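General Secretion Pathway Protein (Vibrio vulnificus, PDB 4G54) probably serves the type II secretion system as the periplasmic part of an EpsAB fusion protein, with a domain thought to bind peptidoglycan. Local coordinates at residues A[43-47]-A[48-52]; A[104-108]-A[109-113]; A[194-197]-A[198-201]. All coordinates share one frame; numbering follows the deposited sequence. Where two conformers were deposited one is given.

Contact 1 of 3, residues A[43-47]-A[48-52]; sequences YRATR and IDTMC
A45 makes the first touch across this turn: its CB lies 4.0 Å from CB of D49 and equally near CG2 of T50. The same alanine rests on Y38 of helix 30-40, and T50 meets A31 and L34 there, which seats the turn against that helix. T46 follows and gives most of the polar chemistry. Its backbone N donates to OD2 of D49 over 2.8 Å at 160°, using the anti lone pair of that oxygen. Its OG1 donates to the same OD2 across 3.0 Å, but comes from above the carboxylate plane. Two bonds from one residue thus grip one oxygen, and OD1 of D49 is taken up by T57 and by a salt bridge with R237, an arrangement likely to favour the charged carboxylate. OG1 of T46 also receives a weak bond from N of I48. The carbonyl of T46 is used as well: T46 O accepts from N of T50 over 3.2 Å. R47 closes the segment with its carbonyl: one water donates to R47 O and also bonds OG1 of T50, 2.8 Å from each atom, bridging backbone and hydroxyl, while CG of M51 lies 3.4 Å from R47 O. The T-x-x-D spacing, with the aspartate returning to the threonine's N-H, matches one half of a capping box, here in a short turn.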
# COMPACT_ATOMS: atom_id res chain seq x y z
N TYR A 43 2.45 11.96 0.95
CA TYR A 43 1.31 12.72 1.36
C TYR A 43 1.37 13.22 2.79
O TYR A 43 1.87 12.53 3.68
CB TYR A 43 0.02 11.93 1.21
CG TYR A 43 -0.25 11.67 -0.26
CD1 TYR A 43 -0.62 12.73 -1.11
CD2 TYR A 43 -0.13 10.39 -0.82
CE1 TYR A 43 -0.88 12.51 -2.48
CE2 TYR A 43 -0.41 10.17 -2.19
CZ TYR A 43 -0.78 11.26 -2.99
OH TYR A 43 -0.99 11.17 -4.35
N ARG A 44 0.78 14.42 2.96
CA ARG A 44 0.53 15.00 4.24
C ARG A 44 -0.90 14.57 4.68
O ARG A 44 -1.93 14.97 4.11
CB ARG A 44 0.79 16.54 4.15
CG ARG A 44 0.54 17.36 5.41
CD ARG A 44 0.73 18.85 5.05
NE ARG A 44 -0.02 19.23 3.81
CZ ARG A 44 0.53 19.73 2.70
NH1 ARG A 44 1.85 19.93 2.64
NH2 ARG A 44 -0.23 20.03 1.65
N ALA A 45 -0.98 13.81 5.75
CA ALA A 45 -2.27 13.27 6.23
C ALA A 45 -2.82 14.13 7.34
O ALA A 45 -2.05 14.62 8.18
CB ALA A 45 -2.04 11.87 6.74
N THR A 46 -4.14 14.28 7.38
CA THR A 46 -4.77 14.97 8.47
C THR A 46 -5.14 14.05 9.62
O THR A 46 -5.09 12.85 9.50
CB THR A 46 -6.08 15.76 8.02
OG1 THR A 46 -7.11 14.79 7.90
CG2 THR A 46 -5.90 16.52 6.66
N ARG A 47 -5.58 14.64 10.74
CA ARG A 47 -6.05 13.84 11.85
C ARG A 47 -7.20 12.88 11.44
O ARG A 47 -7.39 11.79 12.08
CB ARG A 47 -6.44 14.74 13.00
CG ARG A 47 -6.03 14.20 14.31
CD ARG A 47 -6.93 14.87 15.38
NE ARG A 47 -6.38 15.92 16.25
CZ ARG A 47 -5.12 16.35 16.34
NH1 ARG A 47 -4.14 15.86 15.60
NH2 ARG A 47 -4.85 17.31 17.22
N ILE A 48 -8.05 13.29 10.49
CA ILE A 48 -9.14 12.40 10.05
C ILE A 48 -8.58 11.18 9.30
O ILE A 48 -9.03 9.99 9.55
CB ILE A 48 -10.13 13.18 9.22
CG1 ILE A 48 -10.86 14.15 10.12
CG2 ILE A 48 -11.16 12.30 8.62
CD1 ILE A 48 -11.65 13.45 11.23
N ASP A 49 -7.53 11.40 8.49
CA ASP A 49 -6.99 10.34 7.73
C ASP A 49 -6.33 9.31 8.60
O ASP A 49 -6.32 8.11 8.27
CB ASP A 49 -5.92 10.92 6.78
CG ASP A 49 -6.53 11.89 5.80
OD1 ASP A 49 -7.48 11.50 5.02
OD2 ASP A 49 -6.08 13.04 5.76
N THR A 50 -5.75 9.71 9.71
CA THR A 50 -5.04 8.70 10.47
C THR A 50 -5.85 7.96 11.53
O THR A 50 -5.28 7.21 12.34
CB THR A 50 -3.78 9.36 11.13
OG1 THR A 50 -4.22 10.45 11.95
CG2 THR A 50 -2.85 9.84 10.10
N MET A 51 -7.15 8.21 11.51
CA MET A 51 -8.09 7.39 12.33
C MET A 51 -8.25 5.92 11.83
O MET A 51 -8.68 5.07 12.62
CB MET A 51 -9.45 8.05 12.44
CG MET A 51 -9.48 9.35 13.23
SD MET A 51 -11.09 10.14 13.00
CE MET A 51 -12.11 9.40 14.31
N CYS A 52 -7.95 5.67 10.55
CA CYS A 52 -8.14 4.33 9.95
C CYS A 52 -9.54 3.78 10.21
O CYS A 52 -9.70 2.65 10.64
CB CYS A 52 -7.08 3.38 10.54
SG CYS A 52 -6.78 1.94 9.42
O HOH W 1 -6.05 10.49 14.12

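Contact 2 of 3, residues A[104-108]-A[109-113]; sequences LLTGE and QRLTF
A chi1 of 71° sets OG1 of T106 between its own backbone N and carbonyl carbon, and from there the hydroxyl oxygen meets N of Q109 at 2.9 Å. The same rotation puts CG2 anti to the carbonyl carbon, where it lies 3.5 Å from CD1 of L111, the two side chains crossing at about a right angle. Farther from the turn, L104 has an extended chi2 of -178° that carries CD1 over one face of the F113 ring, 4.0 Å from its centroid and displaced to the rim, a CH-pi contact. This hairpin of strands 101-105 and 110-114 offers a worked case of a turn closed by a side chain together with the backbone. OG1 of T106 accepts from N of E108, two residues on, which makes an ST turn, as well as from N of Q109. The backbone joins in through T106 N, which donates to Q109 O over 3.1 Å in the carbonyl plane. Carbonyl T106 O is bonded instead to R26, and G107 N to the hydroxyl of Y226. Beyond the turn, L104 and L111 form a hydrogen-bonded antiparallel pair, with L104 N reaching L111 O at 2.7 Å and L111 N returning to L104 O. L105 and R110 are the next, non-hydrogen-bonded pair; CD2 of L105 runs beside the aliphatic start of R110, 3.9 Å from its CG, while in the conformer given the guanidinium goes on to L212 O. On the opposite face L104 packs on V92 and L94. The chemistry therefore divides by position: at the loop one hydroxyl oxygen takes two N-H groups, whereas along the strands backbone bonds pair the chains and the side chains meet through hydrocarbon.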
# COMPACT_ATOMS: atom_id res chain seq x y z
N LEU A 104 13.16 -1.13 9.06
CA LEU A 104 12.11 -0.44 9.85
C LEU A 104 12.39 1.06 9.88
O LEU A 104 13.54 1.50 9.99
CB LEU A 104 12.09 -1.00 11.26
CG LEU A 104 11.87 -2.52 11.34
CD1 LEU A 104 11.84 -2.86 12.84
CD2 LEU A 104 10.58 -2.89 10.61
N LEU A 105 11.32 1.85 9.83
CA LEU A 105 11.37 3.34 9.99
C LEU A 105 10.58 3.74 11.23
O LEU A 105 9.41 3.43 11.34
CB LEU A 105 10.84 4.03 8.74
CG LEU A 105 11.43 3.57 7.41
CD1 LEU A 105 10.71 4.29 6.23
CD2 LEU A 105 12.91 3.96 7.32
N THR A 106 11.23 4.47 12.15
CA THR A 106 10.66 4.72 13.48
C THR A 106 10.11 6.13 13.60
O THR A 106 9.56 6.49 14.63
CB THR A 106 11.71 4.54 14.62
OG1 THR A 106 12.64 5.67 14.51
CG2 THR A 106 12.48 3.25 14.54
N GLY A 107 10.21 6.95 12.56
CA GLY A 107 9.91 8.39 12.68
C GLY A 107 11.19 9.23 12.96
O GLY A 107 11.22 10.44 12.75
N GLU A 108 12.23 8.53 13.39
CA GLU A 108 13.55 9.16 13.64
C GLU A 108 14.72 8.42 13.07
O GLU A 108 15.72 9.06 12.74
CB GLU A 108 13.73 9.37 15.14
CG GLU A 108 12.91 10.65 15.51
CD GLU A 108 13.21 11.97 14.70
OE1 GLU A 108 12.23 12.65 14.23
OE2 GLU A 108 14.41 12.34 14.56
N GLN A 109 14.66 7.12 13.03
CA GLN A 109 15.77 6.30 12.58
C GLN A 109 15.35 5.25 11.57
O GLN A 109 14.24 4.73 11.63
CB GLN A 109 16.38 5.54 13.78
CG GLN A 109 16.94 6.48 14.83
CD GLN A 109 17.47 5.67 16.01
OE1 GLN A 109 18.39 4.85 15.86
NE2 GLN A 109 16.90 5.92 17.17
N ARG A 110 16.26 4.94 10.65
CA ARG A 110 16.17 3.69 9.91
C ARG A 110 16.94 2.56 10.60
O ARG A 110 18.18 2.66 10.78
CB ARG A 110 16.71 3.95 8.50
CG ARG A 110 16.65 2.76 7.59
CD ARG A 110 17.43 3.13 6.25
NE ARG A 110 17.13 2.27 5.09
CZ ARG A 110 16.49 2.61 3.96
NH1 ARG A 110 16.00 3.83 3.71
NH2 ARG A 110 16.34 1.65 3.05
N LEU A 111 16.23 1.51 11.00
CA LEU A 111 16.78 0.31 11.68
C LEU A 111 16.62 -0.99 10.88
O LEU A 111 15.66 -1.16 10.14
CB LEU A 111 16.04 0.05 13.02
CG LEU A 111 15.93 1.29 13.90
CD1 LEU A 111 15.13 1.02 15.18
CD2 LEU A 111 17.27 1.88 14.20
N THR A 112 17.57 -1.91 11.05
CA THR A 112 17.45 -3.23 10.46
C THR A 112 17.29 -4.23 11.60
O THR A 112 18.11 -4.23 12.53
CB THR A 112 18.69 -3.57 9.62
OG1 THR A 112 18.70 -2.68 8.50
CG2 THR A 112 18.58 -4.98 9.04
N PHE A 113 16.28 -5.07 11.51
CA PHE A 113 16.05 -6.11 12.53
C PHE A 113 16.20 -7.43 11.85
O PHE A 113 15.72 -7.63 10.72
CB PHE A 113 14.59 -5.99 12.97
CG PHE A 113 14.39 -5.35 14.31
CD1 PHE A 113 15.28 -4.45 14.83
CD2 PHE A 113 13.19 -5.60 14.98
CE1 PHE A 113 15.04 -3.84 16.06
CE2 PHE A 113 12.95 -5.00 16.21
CZ PHE A 113 13.93 -4.16 16.75

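Contact 3 of 3, residues A[194-197]-A[198-201]; sequences RTLA and RLQH
L196 and Q200 hold the close-knit side of this helix. The carbonyl oxygen of L196 takes two bonds from one residue: N of Q200 at 2.9 Å in the usual helical way, and NE2 of its side chain at 3.0 Å. The two donors reach L196 O from opposite faces of its carbonyl plane. The side-chain bond is nearly straight at 167°, and L196 O lies close to the plane of the amide, although NE2 itself stands well above the plane of the carbonyl. With CG beside its backbone N (chi1 -76°) and the chain extended beyond, Q200 lies back along the helix, so that NE2 also comes within 3.7 Å of CB of L196. With OE1 bonded to N of L134, the amide is held at both ends and its rotation is fixed. Beside it the hydrocarbon layer is buried: CD2 of L196 is 4.4 Å from CD2 of L199, both leucines lie on L150 of helix 145-158, and T195 and L199 meet F179 of helix 170-182. By contrast, the side carrying R194 and R198 is looser and nearer solvent. Their side chains run alongside each other, pointing the same way, yet NH1 of R194 stays 3.8 Å from NH1 of R198 and the guanidinium planes stand 88° apart. The like charges would probably repel mildly, and NH2 of R198 is bonded to Q183 O instead. Next to Q200, H201 sets its ring edge-to-face with H77 and W130. Helix 193-202 thus packs on helices 145-158 and 170-182 as the third member of a three-helix bundle, the arrangement characteristic of putative peptidoglycan-binding domains of this kind.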
# COMPACT_ATOMS: atom_id res chain seq x y z
N ARG A 194 -13.57 -8.25 -6.52
CA ARG A 194 -12.39 -9.09 -6.15
C ARG A 194 -11.18 -8.70 -7.08
O ARG A 194 -10.05 -8.60 -6.60
CB ARG A 194 -12.73 -10.54 -6.32
CG ARG A 194 -11.60 -11.36 -5.70
CD ARG A 194 -11.89 -12.84 -6.00
NE ARG A 194 -10.90 -13.59 -5.18
CZ ARG A 194 -10.62 -14.89 -5.32
NH1 ARG A 194 -9.74 -15.48 -4.47
NH2 ARG A 194 -11.20 -15.62 -6.23
N THR A 195 -11.48 -8.43 -8.35
CA THR A 195 -10.44 -8.18 -9.35
C THR A 195 -9.82 -6.81 -9.09
O THR A 195 -8.58 -6.69 -9.05
CB THR A 195 -11.08 -8.17 -10.71
OG1 THR A 195 -11.61 -9.52 -10.92
CG2 THR A 195 -10.07 -7.87 -11.84
N LEU A 196 -10.65 -5.77 -8.90
CA LEU A 196 -10.06 -4.40 -8.62
C LEU A 196 -9.40 -4.34 -7.22
O LEU A 196 -8.38 -3.62 -7.10
CB LEU A 196 -11.15 -3.36 -8.72
CG LEU A 196 -11.63 -3.08 -10.19
CD1 LEU A 196 -12.82 -2.06 -10.17
CD2 LEU A 196 -10.48 -2.51 -11.07
N ALA A 197 -9.88 -5.12 -6.22
CA ALA A 197 -9.23 -5.08 -4.93
C ALA A 197 -7.84 -5.70 -5.05
O ALA A 197 -6.90 -5.09 -4.49
CB ALA A 197 -10.04 -5.80 -3.85
N ARG A 198 -7.73 -6.84 -5.73
CA ARG A 198 -6.40 -7.41 -5.88
C ARG A 198 -5.48 -6.54 -6.70
O ARG A 198 -4.34 -6.35 -6.29
CB ARG A 198 -6.59 -8.74 -6.57
CG ARG A 198 -5.26 -9.60 -6.80
CD ARG A 198 -4.67 -10.07 -5.43
NE ARG A 198 -5.60 -11.06 -4.86
CZ ARG A 198 -5.79 -12.32 -5.26
NH1 ARG A 198 -6.77 -13.09 -4.73
NH2 ARG A 198 -5.08 -12.89 -6.22
N LEU A 199 -5.99 -5.97 -7.82
CA LEU A 199 -5.14 -5.16 -8.69
C LEU A 199 -4.56 -3.97 -7.92
O LEU A 199 -3.34 -3.68 -7.97
CB LEU A 199 -6.00 -4.64 -9.87
CG LEU A 199 -5.22 -3.74 -10.80
CD1 LEU A 199 -4.06 -4.51 -11.52
CD2 LEU A 199 -6.23 -3.29 -11.86
N GLN A 200 -5.45 -3.29 -7.13
CA GLN A 200 -4.97 -2.04 -6.54
C GLN A 200 -4.21 -2.29 -5.24
O GLN A 200 -3.36 -1.46 -4.82
CB GLN A 200 -6.19 -1.14 -6.26
CG GLN A 200 -6.62 -0.57 -7.64
CD GLN A 200 -8.00 0.09 -7.45
OE1 GLN A 200 -8.08 1.31 -7.41
NE2 GLN A 200 -9.06 -0.70 -7.25
N HIS A 201 -4.38 -3.46 -4.58
CA HIS A 201 -3.49 -3.73 -3.46
C HIS A 201 -2.09 -4.10 -3.98
O HIS A 201 -1.10 -3.82 -3.31
CB HIS A 201 -4.13 -4.83 -2.60
CG HIS A 201 -3.33 -5.14 -1.37
ND1 HIS A 201 -3.44 -4.49 -0.16
CD2 HIS A 201 -2.34 -6.07 -1.23
CE1 HIS A 201 -2.55 -5.00 0.69
NE2 HIS A 201 -1.85 -5.93 0.07

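All three contacts are local, and in each a side chain bonds to the backbone: it takes up N-H groups in contacts 1 and 2, and adds a second donor to an already bonded carbonyl in contact 3. Contacts 1 and 2 belong to the C39-like region, their centres about 21 Å apart: the first is a turn laid against helix 30-40, the second a hairpin at the border of the antiparallel sheet. Contact 3 sits in the helical, peptidoglycan-binding-like region, about 30 Å from contact 2 between centres. None is wholly core. A carboxylate accepts in contact 1, a threonine hydroxyl in contact 2, whereas in contact 3 a glutamine amide donates. Buried apolar neighbours weigh more in contacts 2 and 3 than in contact 1.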